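Local coordinates for protein CDP-glucose-4,6-dehydratase (Yersinia pseudotuberculosis, PDB 1RKX) that catalyses the NAD-dependent 4,6-dehydration of CDP-D-glucose, as a member of the extended short-chain dehydrogenase/reductase family, at residues Gly16-Lys21 with Thr42-Pro47; Leu25-Gln30 with Glu51-Ala56; Ile83-Ala88 with Ala126-Thr131. All blocks are in the same frame, centred on the assembly; numbering follows the deposited sequence.

Contact 1: Gly16-Lys21 with Thr42-Pro47. With NAD (nicotinamide-adenine-dinucleotide), chain G.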
loop_
_atom_site.group_PDB
_atom_site.type_symbol
_atom_site.label_atom_id
_atom_site.label_comp_id
_atom_site.label_asym_id
_atom_site.label_seq_id
_atom_site.Cartn_x
_atom_site.Cartn_y
_atom_site.Cartn_z
ATOM N N GLY C 16 -18.919 -16.702 25.418
ATOM C CA GLY C 16 -17.910 -17.724 25.218
ATOM C C GLY C 16 -17.162 -18.098 26.488
ATOM O O GLY C 16 -16.034 -18.594 26.424
ATOM N N HIS C 17 -17.784 -17.866 27.641
ATOM C CA HIS C 17 -17.166 -18.188 28.921
ATOM C C HIS C 17 -17.003 -19.691 29.160
ATOM O O HIS C 17 -16.241 -20.095 30.040
ATOM C CB HIS C 17 -17.974 -17.576 30.074
ATOM C CG HIS C 17 -19.273 -18.275 30.341
ATOM N ND1 HIS C 17 -20.283 -18.363 29.405
ATOM C CD2 HIS C 17 -19.734 -18.905 31.449
ATOM C CE1 HIS C 17 -21.309 -19.014 29.924
ATOM N NE2 HIS C 17 -21.002 -19.353 31.163
ATOM N N THR C 18 -17.703 -20.523 28.387
ATOM C CA THR C 18 -17.600 -21.971 28.570
ATOM C C THR C 18 -16.467 -22.581 27.747
ATOM O O THR C 18 -16.261 -23.793 27.766
ATOM C CB THR C 18 -18.917 -22.690 28.184
ATOM O OG1 THR C 18 -19.191 -22.478 26.795
ATOM C CG2 THR C 18 -20.087 -22.166 29.032
ATOM N N GLY C 19 -15.739 -21.732 27.030
ATOM C CA GLY C 19 -14.640 -22.206 26.208
ATOM C C GLY C 19 -13.280 -22.074 26.874
ATOM O O GLY C 19 -13.176 -21.696 28.045
ATOM N N PHE C 20 -12.235 -22.377 26.110
ATOM C CA PHE C 20 -10.860 -22.323 26.598
ATOM C C PHE C 20 -10.422 -20.930 27.038
ATOM O O PHE C 20 -10.123 -20.710 28.216
ATOM C CB PHE C 20 -9.919 -22.867 25.514
ATOM C CG PHE C 20 -8.455 -22.764 25.856
ATOM C CD1 PHE C 20 -7.950 -23.335 27.024
ATOM C CD2 PHE C 20 -7.572 -22.138 24.977
ATOM C CE1 PHE C 20 -6.581 -23.289 27.314
ATOM C CE2 PHE C 20 -6.202 -22.085 25.252
ATOM C CZ PHE C 20 -5.704 -22.663 26.424
ATOM N N LYS C 21 -10.374 -19.983 26.104
ATOM C CA LYS C 21 -9.956 -18.628 26.443
ATOM C C LYS C 21 -10.953 -17.954 27.374
ATOM O O LYS C 21 -10.565 -17.244 28.304
ATOM C CB LYS C 21 -9.788 -17.777 25.180
ATOM C CG LYS C 21 -8.656 -18.241 24.265
ATOM C CD LYS C 21 -8.561 -17.391 23.009
ATOM C CE LYS C 21 -8.236 -15.938 23.333
ATOM N NZ LYS C 21 -8.147 -15.091 22.106
ATOM N N THR C 42 -23.306 -24.830 25.613
ATOM C CA THR C 42 -22.684 -25.759 26.551
ATOM C C THR C 42 -21.209 -25.932 26.169
ATOM O O THR C 42 -20.865 -25.881 24.986
ATOM C CB THR C 42 -23.392 -27.129 26.502
ATOM O OG1 THR C 42 -24.713 -26.997 27.042
ATOM C CG2 THR C 42 -22.622 -28.173 27.298
ATOM N N ALA C 43 -20.342 -26.130 27.162
ATOM C CA ALA C 43 -18.910 -26.310 26.910
ATOM C C ALA C 43 -18.714 -27.186 25.668
ATOM O O ALA C 43 -19.336 -28.242 25.527
ATOM C CB ALA C 43 -18.234 -26.945 28.123
ATOM N N PRO C 44 -17.829 -26.759 24.755
ATOM C CA PRO C 44 -17.531 -27.463 23.505
ATOM C C PRO C 44 -16.903 -28.853 23.586
ATOM O O PRO C 44 -16.964 -29.605 22.613
ATOM C CB PRO C 44 -16.639 -26.470 22.767
ATOM C CG PRO C 44 -15.868 -25.854 23.882
ATOM C CD PRO C 44 -16.955 -25.581 24.904
ATOM N N THR C 45 -16.310 -29.213 24.724
ATOM C CA THR C 45 -15.675 -30.531 24.847
ATOM C C THR C 45 -15.796 -31.155 26.236
ATOM O O THR C 45 -16.155 -30.491 27.199
ATOM C CB THR C 45 -14.150 -30.467 24.543
ATOM O OG1 THR C 45 -13.503 -29.649 25.528
ATOM C CG2 THR C 45 -13.887 -29.886 23.160
ATOM N N VAL C 46 -15.495 -32.447 26.316
ATOM C CA VAL C 46 -15.494 -33.173 27.582
ATOM C C VAL C 46 -14.240 -34.039 27.569
ATOM O O VAL C 46 -14.108 -34.936 26.737
ATOM C CB VAL C 46 -16.728 -34.086 27.748
ATOM C CG1 VAL C 46 -16.585 -34.915 29.024
ATOM C CG2 VAL C 46 -17.994 -33.245 27.811
ATOM N N PRO C 47 -13.302 -33.782 28.491
ATOM C CA PRO C 47 -13.369 -32.746 29.526
ATOM C C PRO C 47 -13.289 -31.326 28.981
ATOM O O PRO C 47 -13.040 -31.114 27.793
ATOM C CB PRO C 47 -12.187 -33.088 30.425
ATOM C CG PRO C 47 -11.190 -33.624 29.454
ATOM C CD PRO C 47 -12.023 -34.514 28.564
HETATM P PA NAD G . -13.467 -22.602 22.358
HETATM O O1A NAD G . -14.126 -23.471 21.359
HETATM O O2A NAD G . -12.843 -23.271 23.530
HETATM O O5B NAD G . -14.495 -21.498 22.914
HETATM C C5B NAD G . -15.539 -21.009 22.036
HETATM C C4B NAD G . -16.717 -20.460 22.842
HETATM O O4B NAD G . -17.641 -20.054 21.806
HETATM C C3B NAD G . -17.436 -21.530 23.649
HETATM O O3B NAD G . -17.613 -21.007 24.981
HETATM C C2B NAD G . -18.725 -21.725 22.872
HETATM O O2B NAD G . -19.826 -22.212 23.690
HETATM C C1B NAD G . -18.928 -20.358 22.272
HETATM N N9A NAD G . -19.846 -20.373 21.144
HETATM C C8A NAD G . -19.634 -20.890 19.894
HETATM N N7A NAD G . -20.680 -20.760 19.081
HETATM C C5A NAD G . -21.625 -20.119 19.859
HETATM C C6A NAD G . -22.945 -19.702 19.576
HETATM N N6A NAD G . -23.581 -19.852 18.433
HETATM N N1A NAD G . -23.640 -19.082 20.581
HETATM C C2A NAD G . -23.006 -18.912 21.786
HETATM N N3A NAD G . -21.793 -19.256 22.161
HETATM C C4A NAD G . -21.135 -19.867 21.138
HETATM O O3 NAD G . -12.419 -21.717 21.615
HETATM P PN NAD G . -11.364 -20.599 22.178
HETATM O O1N NAD G . -10.045 -21.155 21.863
HETATM O O2N NAD G . -11.601 -20.426 23.634
HETATM O O5D NAD G . -11.664 -19.344 21.263
HETATM C C5D NAD G . -12.137 -18.160 21.916
HETATM C C4D NAD G . -12.291 -17.039 20.907
HETATM O O4D NAD G . -10.927 -16.754 20.453
HETATM C C3D NAD G . -13.073 -17.305 19.621
HETATM O O3D NAD G . -13.652 -16.061 19.182
HETATM C C2D NAD G . -11.978 -17.769 18.670
HETATM O O2D NAD G . -12.397 -17.611 17.304
HETATM C C1D NAD G . -10.859 -16.835 19.048
HETATM N N1N NAD G . -9.556 -17.332 18.619
HETATM C C2N NAD G . -8.885 -18.374 19.283
HETATM C C3N NAD G . -7.511 -18.797 18.866
HETATM C C7N NAD G . -6.855 -19.858 19.649
HETATM O O7N NAD G . -5.708 -20.179 19.302
HETATM N N7N NAD G . -7.435 -20.476 20.699
HETATM C C4N NAD G . -6.914 -18.187 17.617
HETATM C C5N NAD G . -7.771 -17.118 17.020
HETATM C C6N NAD G . -8.947 -16.735 17.473
#
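Thr18 OG1 lies where both segments and the cofactor meet: it accepts a hydrogen bond from NAD O3B (2.8 Å) and is also hydrogen-bonded to the carbonyl of Leu41, the residue just before 42-47. Its torsion explains the reach, since OG1 sits between the backbone N and the carbonyl carbon (chi1 62°), which turns it to the adenosine ribose, while CG2, anti to the carbonyl carbon, lies above the His17 ring toward its rim. Across the contact the same residue makes most of the packing. Thr18 O touches the CB of Ala43 at 3.7 Å and the ring carbon CD of Pro44 at 3.4 Å, and Thr18 CB faces Ala43 CA. These are van der Waals contacts, and they bury a modest 139 Å² in total. Gly16-Lys21 holds part of the glycine-rich turn after strand 11-15 in a Rossmann fold, and the first residues of helix 20-31. A type I turn from Gly16 to Gly19 brings the chain round, and Gly19 occupies the N-cap position. The first helical amides then point at the pyrophosphate: Phe20 N donates to NAD O2A (2.8 Å, N-H...O 173°) and Lys21 N to NAD O2N (2.8 Å, 162°). The helix dipole would be expected to favour the negative charge there. Gly19, with no side chain, lets NAD O5B come within 3.4 Å of its CA. From the loop that follows strand 35-40, Pro44 adds an apolar flank, its CG 3.9 Å from NAD O1A. Further along that loop Thr45 OG1 donates to Pro47 O, spanning the cis peptide bond that precedes Pro47.

Contact 2: Leu25-Gln30 with Glu51-Ala56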
loop_
_atom_site.group_PDB
_atom_site.type_symbol
_atom_site.label_atom_id
_atom_site.label_comp_id
_atom_site.label_asym_id
_atom_site.label_seq_id
_atom_site.Cartn_x
_atom_site.Cartn_y
_atom_site.Cartn_z
ATOM N N LEU C 25 -10.275 -16.366 31.110
ATOM C CA LEU C 25 -10.597 -14.957 31.332
ATOM C C LEU C 25 -11.614 -14.793 32.465
ATOM O O LEU C 25 -11.461 -13.914 33.324
ATOM C CB LEU C 25 -11.154 -14.302 30.064
ATOM C CG LEU C 25 -11.472 -12.806 30.231
ATOM C CD1 LEU C 25 -10.195 -12.037 30.553
ATOM C CD2 LEU C 25 -12.109 -12.252 28.962
ATOM N N SER C 26 -12.650 -15.626 32.462
ATOM C CA SER C 26 -13.676 -15.562 33.499
ATOM C C SER C 26 -13.072 -15.827 34.875
ATOM O O SER C 26 -13.380 -15.122 35.837
ATOM C CB SER C 26 -14.791 -16.564 33.204
ATOM O OG SER C 26 -15.486 -16.187 32.024
ATOM N N LEU C 27 -12.212 -16.839 34.964
ATOM C CA LEU C 27 -11.553 -17.166 36.228
ATOM C C LEU C 27 -10.696 -15.991 36.685
ATOM O O LEU C 27 -10.675 -15.645 37.870
ATOM C CB LEU C 27 -10.664 -18.398 36.075
ATOM C CG LEU C 27 -11.340 -19.764 35.986
ATOM C CD1 LEU C 27 -10.300 -20.834 35.649
ATOM C CD2 LEU C 27 -12.032 -20.071 37.316
ATOM N N TRP C 28 -9.991 -15.376 35.738
ATOM C CA TRP C 28 -9.123 -14.240 36.039
ATOM C C TRP C 28 -9.949 -13.084 36.596
ATOM O O TRP C 28 -9.604 -12.498 37.624
ATOM C CB TRP C 28 -8.385 -13.784 34.775
ATOM C CG TRP C 28 -7.151 -12.950 35.045
ATOM C CD1 TRP C 28 -6.888 -12.195 36.159
ATOM C CD2 TRP C 28 -6.028 -12.774 34.170
ATOM N NE1 TRP C 28 -5.672 -11.563 36.028
ATOM C CE2 TRP C 28 -5.122 -11.900 34.818
ATOM C CE3 TRP C 28 -5.699 -13.267 32.900
ATOM C CZ2 TRP C 28 -3.907 -11.510 34.236
ATOM C CZ3 TRP C 28 -4.486 -12.877 32.319
ATOM C CH2 TRP C 28 -3.608 -12.007 32.993
ATOM N N LEU C 29 -11.043 -12.763 35.911
ATOM C CA LEU C 29 -11.934 -11.686 36.332
ATOM C C LEU C 29 -12.492 -11.980 37.726
ATOM O O LEU C 29 -12.555 -11.090 38.576
ATOM C CB LEU C 29 -13.087 -11.535 35.330
ATOM C CG LEU C 29 -12.705 -10.968 33.956
ATOM C CD1 LEU C 29 -13.852 -11.151 32.962
ATOM C CD2 LEU C 29 -12.352 -9.491 34.107
ATOM N N GLN C 30 -12.898 -13.227 37.955
ATOM C CA GLN C 30 -13.433 -13.618 39.259
ATOM C C GLN C 30 -12.408 -13.381 40.368
ATOM O O GLN C 30 -12.734 -12.805 41.408
ATOM C CB GLN C 30 -13.851 -15.088 39.253
ATOM C CG GLN C 30 -15.015 -15.399 38.320
ATOM C CD GLN C 30 -15.314 -16.881 38.222
ATOM O OE1 GLN C 30 -15.912 -17.342 37.241
ATOM N NE2 GLN C 30 -14.909 -17.639 39.236
ATOM N N GLU C 51 -15.721 -27.158 33.248
ATOM C CA GLU C 51 -16.079 -28.081 34.319
ATOM C C GLU C 51 -14.926 -28.416 35.264
ATOM O O GLU C 51 -15.102 -28.412 36.485
ATOM C CB GLU C 51 -16.631 -29.385 33.734
ATOM C CG GLU C 51 -17.924 -29.237 32.938
ATOM C CD GLU C 51 -19.067 -28.654 33.753
ATOM O OE1 GLU C 51 -19.053 -28.784 34.992
ATOM O OE2 GLU C 51 -19.993 -28.082 33.146
ATOM N N THR C 52 -13.751 -28.704 34.705
ATOM C CA THR C 52 -12.601 -29.064 35.528
ATOM C C THR C 52 -12.161 -27.952 36.475
ATOM O O THR C 52 -11.732 -28.223 37.600
ATOM C CB THR C 52 -11.394 -29.501 34.657
ATOM O OG1 THR C 52 -10.986 -28.416 33.809
ATOM C CG2 THR C 52 -11.766 -30.706 33.796
ATOM N N ALA C 53 -12.295 -26.703 36.046
ATOM C CA ALA C 53 -11.885 -25.576 36.872
ATOM C C ALA C 53 -13.048 -24.853 37.533
ATOM O O ALA C 53 -12.877 -23.757 38.056
ATOM C CB ALA C 53 -11.059 -24.588 36.041
ATOM N N ARG C 54 -14.228 -25.469 37.508
ATOM C CA ARG C 54 -15.423 -24.883 38.121
ATOM C C ARG C 54 -15.624 -23.421 37.746
ATOM O O ARG C 54 -15.903 -22.581 38.603
ATOM C CB ARG C 54 -15.355 -24.997 39.654
ATOM C CG ARG C 54 -15.196 -26.414 40.196
ATOM C CD ARG C 54 -16.144 -27.385 39.510
ATOM N NE ARG C 54 -17.482 -26.821 39.357
ATOM C CZ ARG C 54 -18.346 -27.208 38.425
ATOM N NH1 ARG C 54 -18.012 -28.165 37.568
ATOM N NH2 ARG C 54 -19.535 -26.629 38.336
ATOM N N VAL C 55 -15.499 -23.112 36.459
ATOM C CA VAL C 55 -15.664 -21.738 36.002
ATOM C C VAL C 55 -17.000 -21.094 36.389
ATOM O O VAL C 55 -17.040 -19.920 36.750
ATOM C CB VAL C 55 -15.499 -21.642 34.458
ATOM C CG1 VAL C 55 -15.863 -20.250 33.973
ATOM C CG2 VAL C 55 -14.067 -21.965 34.065
ATOM N N ALA C 56 -18.089 -21.854 36.328
ATOM C CA ALA C 56 -19.412 -21.302 36.634
ATOM C C ALA C 56 -19.700 -20.957 38.094
ATOM O O ALA C 56 -20.442 -20.020 38.378
ATOM C CB ALA C 56 -20.490 -22.253 36.133
#
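Leu27 and Val55 form the middle of this largely apolar contact, their side chains crossing at about a right angle with Leu27 CG 4.0 Å from Val55 CG2. In Leu27 the CG is anti to the carbonyl carbon (chi1 -75°), and although its CB does not point straight at 51-56, the branched end comes nearer: CD1 meets Ala53 CB at 3.8 Å and CD2 approaches Ala53 O at 3.9 Å. Val55 uses its two methyls on different partners. CG1, anti to the backbone N (chi1 172°), packs on Ser26 CB at 3.9 Å, whereas CG2 takes Leu27. Ser26 therefore offers carbon to Val55, while its OG is hydrogen-bonded back to Gly22 O within the helix. Gln30 extends its chain beyond CG and brings its amide group close to the carbonyl of Val55. Helix 49-52 ends in a Schellman motif whose C-prime residue is Arg54, at positive phi, and this turn carries Ala53 and Val55 to the leucine. The arginine chain folds back on the helix end, with NH1 in a salt bridge to Glu51 OE1 (2.8 Å) and also hydrogen-bonded to Glu51 O; NE pairs with Asp57. Helix 20-31 thus meets the turn that follows helix 49-52 through Ser26, Leu27 and Gln30, while Leu29 packs on strand 11-15, Trp28 and Leu29 on helix 236-251, and Leu27 and Trp28 on helix 342-355.

Contact 3: Ile83-Ala88 with Ala126-Thr131. With NAD (nicotinamide-adenine-dinucleotide), chain G.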
loop_
_atom_site.group_PDB
_atom_site.type_symbol
_atom_site.label_atom_id
_atom_site.label_comp_id
_atom_site.label_asym_id
_atom_site.label_seq_id
_atom_site.Cartn_x
_atom_site.Cartn_y
_atom_site.Cartn_z
ATOM N N ILE C 83 -18.654 -3.513 31.114
ATOM C CA ILE C 83 -17.589 -4.027 30.266
ATOM C C ILE C 83 -18.022 -5.337 29.620
ATOM O O ILE C 83 -18.589 -6.214 30.281
ATOM C CB ILE C 83 -16.302 -4.275 31.086
ATOM C CG1 ILE C 83 -15.854 -2.975 31.760
ATOM C CG2 ILE C 83 -15.191 -4.792 30.171
ATOM C CD1 ILE C 83 -14.680 -3.146 32.715
ATOM N N VAL C 84 -17.741 -5.469 28.328
ATOM C CA VAL C 84 -18.106 -6.667 27.595
ATOM C C VAL C 84 -16.930 -7.256 26.818
ATOM O O VAL C 84 -16.203 -6.535 26.140
ATOM C CB VAL C 84 -19.230 -6.384 26.575
ATOM C CG1 VAL C 84 -19.520 -7.651 25.768
ATOM C CG2 VAL C 84 -20.485 -5.898 27.291
ATOM N N PHE C 85 -16.750 -8.566 26.936
ATOM C CA PHE C 85 -15.716 -9.285 26.199
ATOM C C PHE C 85 -16.465 -10.289 25.330
ATOM O O PHE C 85 -17.124 -11.199 25.850
ATOM C CB PHE C 85 -14.776 -10.050 27.134
ATOM C CG PHE C 85 -13.826 -9.173 27.900
ATOM C CD1 PHE C 85 -14.138 -8.748 29.190
ATOM C CD2 PHE C 85 -12.606 -8.790 27.342
ATOM C CE1 PHE C 85 -13.242 -7.954 29.918
ATOM C CE2 PHE C 85 -11.702 -7.997 28.058
ATOM C CZ PHE C 85 -12.021 -7.578 29.352
ATOM N N HIS C 86 -16.385 -10.120 24.013
ATOM C CA HIS C 86 -17.067 -11.027 23.100
ATOM C C HIS C 86 -16.094 -12.075 22.582
ATOM O O HIS C 86 -15.275 -11.793 21.706
ATOM C CB HIS C 86 -17.681 -10.233 21.938
ATOM C CG HIS C 86 -18.352 -11.084 20.899
ATOM N ND1 HIS C 86 -19.241 -12.089 21.216
ATOM C CD2 HIS C 86 -18.269 -11.069 19.547
ATOM C CE1 HIS C 86 -19.674 -12.659 20.105
ATOM N NE2 HIS C 86 -19.100 -12.057 19.077
ATOM N N MET C 87 -16.178 -13.284 23.134
ATOM C CA MET C 87 -15.299 -14.362 22.714
ATOM C C MET C 87 -16.013 -15.547 22.084
ATOM O O MET C 87 -15.365 -16.467 21.591
ATOM C CB MET C 87 -14.444 -14.842 23.888
ATOM C CG MET C 87 -13.373 -13.844 24.282
ATOM S SD MET C 87 -12.020 -14.582 25.209
ATOM C CE MET C 87 -12.692 -14.531 26.823
ATOM N N ALA C 88 -17.342 -15.532 22.098
ATOM C CA ALA C 88 -18.106 -16.627 21.516
ATOM C C ALA C 88 -17.978 -16.609 19.993
ATOM O O ALA C 88 -18.130 -15.564 19.354
ATOM C CB ALA C 88 -19.577 -16.526 21.918
ATOM N N ALA C 126 -16.907 -0.188 27.962
ATOM C CA ALA C 126 -15.848 -0.810 27.172
ATOM C C ALA C 126 -16.279 -2.123 26.538
ATOM O O ALA C 126 -16.858 -2.990 27.195
ATOM C CB ALA C 126 -14.613 -1.041 28.040
ATOM N N VAL C 127 -15.986 -2.264 25.249
ATOM C CA VAL C 127 -16.321 -3.477 24.522
ATOM C C VAL C 127 -15.052 -3.993 23.852
ATOM O O VAL C 127 -14.394 -3.274 23.091
ATOM C CB VAL C 127 -17.388 -3.218 23.429
ATOM C CG1 VAL C 127 -17.725 -4.532 22.702
ATOM C CG2 VAL C 127 -18.642 -2.620 24.051
ATOM N N VAL C 128 -14.702 -5.237 24.151
ATOM C CA VAL C 128 -13.528 -5.854 23.569
ATOM C C VAL C 128 -14.000 -7.062 22.777
ATOM O O VAL C 128 -14.394 -8.084 23.341
ATOM C CB VAL C 128 -12.529 -6.299 24.649
ATOM C CG1 VAL C 128 -11.387 -7.083 24.005
ATOM C CG2 VAL C 128 -11.975 -5.078 25.371
ATOM N N ASN C 129 -13.972 -6.923 21.460
ATOM C CA ASN C 129 -14.411 -7.987 20.582
ATOM C C ASN C 129 -13.236 -8.815 20.079
ATOM O O ASN C 129 -12.383 -8.321 19.345
ATOM C CB ASN C 129 -15.187 -7.390 19.404
ATOM C CG ASN C 129 -15.519 -8.420 18.354
ATOM O OD1 ASN C 129 -15.612 -9.611 18.651
ATOM N ND2 ASN C 129 -15.715 -7.968 17.118
ATOM N N ILE C 130 -13.201 -10.075 20.487
ATOM C CA ILE C 130 -12.150 -10.993 20.078
ATOM C C ILE C 130 -12.452 -11.523 18.679
ATOM O O ILE C 130 -13.465 -12.197 18.454
ATOM C CB ILE C 130 -12.036 -12.204 21.040
ATOM C CG1 ILE C 130 -11.379 -11.778 22.353
ATOM C CG2 ILE C 130 -11.211 -13.315 20.398
ATOM C CD1 ILE C 130 -12.183 -10.776 23.150
ATOM N N THR C 131 -11.577 -11.208 17.735
ATOM C CA THR C 131 -11.766 -11.692 16.376
ATOM C C THR C 131 -10.755 -12.814 16.161
ATOM O O THR C 131 -10.966 -13.930 16.647
ATOM C CB THR C 131 -11.599 -10.542 15.346
ATOM O OG1 THR C 131 -10.309 -9.936 15.480
ATOM C CG2 THR C 131 -12.675 -9.489 15.575
HETATM P PA NAD G . -13.467 -22.602 22.358
HETATM O O1A NAD G . -14.126 -23.471 21.359
HETATM O O2A NAD G . -12.843 -23.271 23.530
HETATM O O5B NAD G . -14.495 -21.498 22.914
HETATM C C5B NAD G . -15.539 -21.009 22.036
HETATM C C4B NAD G . -16.717 -20.460 22.842
HETATM O O4B NAD G . -17.641 -20.054 21.806
HETATM C C3B NAD G . -17.436 -21.530 23.649
HETATM O O3B NAD G . -17.613 -21.007 24.981
HETATM C C2B NAD G . -18.725 -21.725 22.872
HETATM O O2B NAD G . -19.826 -22.212 23.690
HETATM C C1B NAD G . -18.928 -20.358 22.272
HETATM N N9A NAD G . -19.846 -20.373 21.144
HETATM C C8A NAD G . -19.634 -20.890 19.894
HETATM N N7A NAD G . -20.680 -20.760 19.081
HETATM C C5A NAD G . -21.625 -20.119 19.859
HETATM C C6A NAD G . -22.945 -19.702 19.576
HETATM N N6A NAD G . -23.581 -19.852 18.433
HETATM N N1A NAD G . -23.640 -19.082 20.581
HETATM C C2A NAD G . -23.006 -18.912 21.786
HETATM N N3A NAD G . -21.793 -19.256 22.161
HETATM C C4A NAD G . -21.135 -19.867 21.138
HETATM O O3 NAD G . -12.419 -21.717 21.615
HETATM P PN NAD G . -11.364 -20.599 22.178
HETATM O O1N NAD G . -10.045 -21.155 21.863
HETATM O O2N NAD G . -11.601 -20.426 23.634
HETATM O O5D NAD G . -11.664 -19.344 21.263
HETATM C C5D NAD G . -12.137 -18.160 21.916
HETATM C C4D NAD G . -12.291 -17.039 20.907
HETATM O O4D NAD G . -10.927 -16.754 20.453
HETATM C C3D NAD G . -13.073 -17.305 19.621
HETATM O O3D NAD G . -13.652 -16.061 19.182
HETATM C C2D NAD G . -11.978 -17.769 18.670
HETATM O O2D NAD G . -12.397 -17.611 17.304
HETATM C C1D NAD G . -10.859 -16.835 19.048
HETATM N N1N NAD G . -9.556 -17.332 18.619
HETATM C C2N NAD G . -8.885 -18.374 19.283
HETATM C C3N NAD G . -7.511 -18.797 18.866
HETATM C C7N NAD G . -6.855 -19.858 19.649
HETATM O O7N NAD G . -5.708 -20.179 19.302
HETATM N N7N NAD G . -7.435 -20.476 20.699
HETATM C C4N NAD G . -6.914 -18.187 17.617
HETATM C C5N NAD G . -7.771 -17.118 17.020
HETATM C C6N NAD G . -8.947 -16.735 17.473
HETATM O O HOH W 1 -15.622 -13.957 19.414
#
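Phe85 and Val128 lie side by side and point the same way, with Phe85 CD2 3.7 Å from Val128 CB and CE2 close to Val128 CG2. They share a sheet face with Ile83 and Ala126. On the other face His86 and Asn129 also run alongside each other, ring and amide planes 36° apart; CG of each is anti to its backbone N (chi1 177° in His86), which sends ring and amide the same way. The His86 ring presents its CD2 edge to the amide, while ND1 is hydrogen-bonded to Thr15 OG1. Just beyond strand 83-86, Met87 crosses obliquely over Ile130, the last residue of strand 126-130. Met87 CG is pressed against the CG1-CD1 end of Ile130, 3.5 Å from each, closer than carbons usually pack. Four backbone hydrogen bonds set this register, among them Val128 N to Val84 O (2.8 Å). The strand axes run parallel within 5° and 4.7 Å apart, as neighbours in a Rossmann sheet. At their C-terminal ends NAD O3D donates to Met87 O (3.0 Å), and a water hydrogen-bonded to O3D is also hydrogen-bonded to the carbonyls of Ala88 and Ile130. Ile130 CG2 touches O4D of the same nicotinamide ribose. Strand 83-86 lies between 11-15 and 126-130, with 187-192 beyond. Helix 100-121 covers the His86 and Asn129 face; helices 20-31 and 236-251 cover that of Phe85 and Val128.

The three contacts lie in one Rossmann domain, contacts 1 and 3 on the cofactor and contact 2 beside contact 1. Contacts 1 and 2 share helix 20-31, with centres about 11 Å apart, and their segments alternate along the chain; His17 CB touches Ser26 OG at 3.5 Å. The centre of contact 3 lies about 16 Å from that of contact 1 and 17 Å from that of contact 2; it meets them at Gly16 N with Ala88 CB (3.6 Å) and Leu25 CD2 with Phe85 CG (3.7 Å). Contact 1 grips the adenosine ribose and pyrophosphate and reaches the nicotinamide ribose with Lys21; contact 3 bonds to that ribose and touches the adenine with Ala88. The Ser26 side chain stays about 9 Å from NAD, nearest atoms.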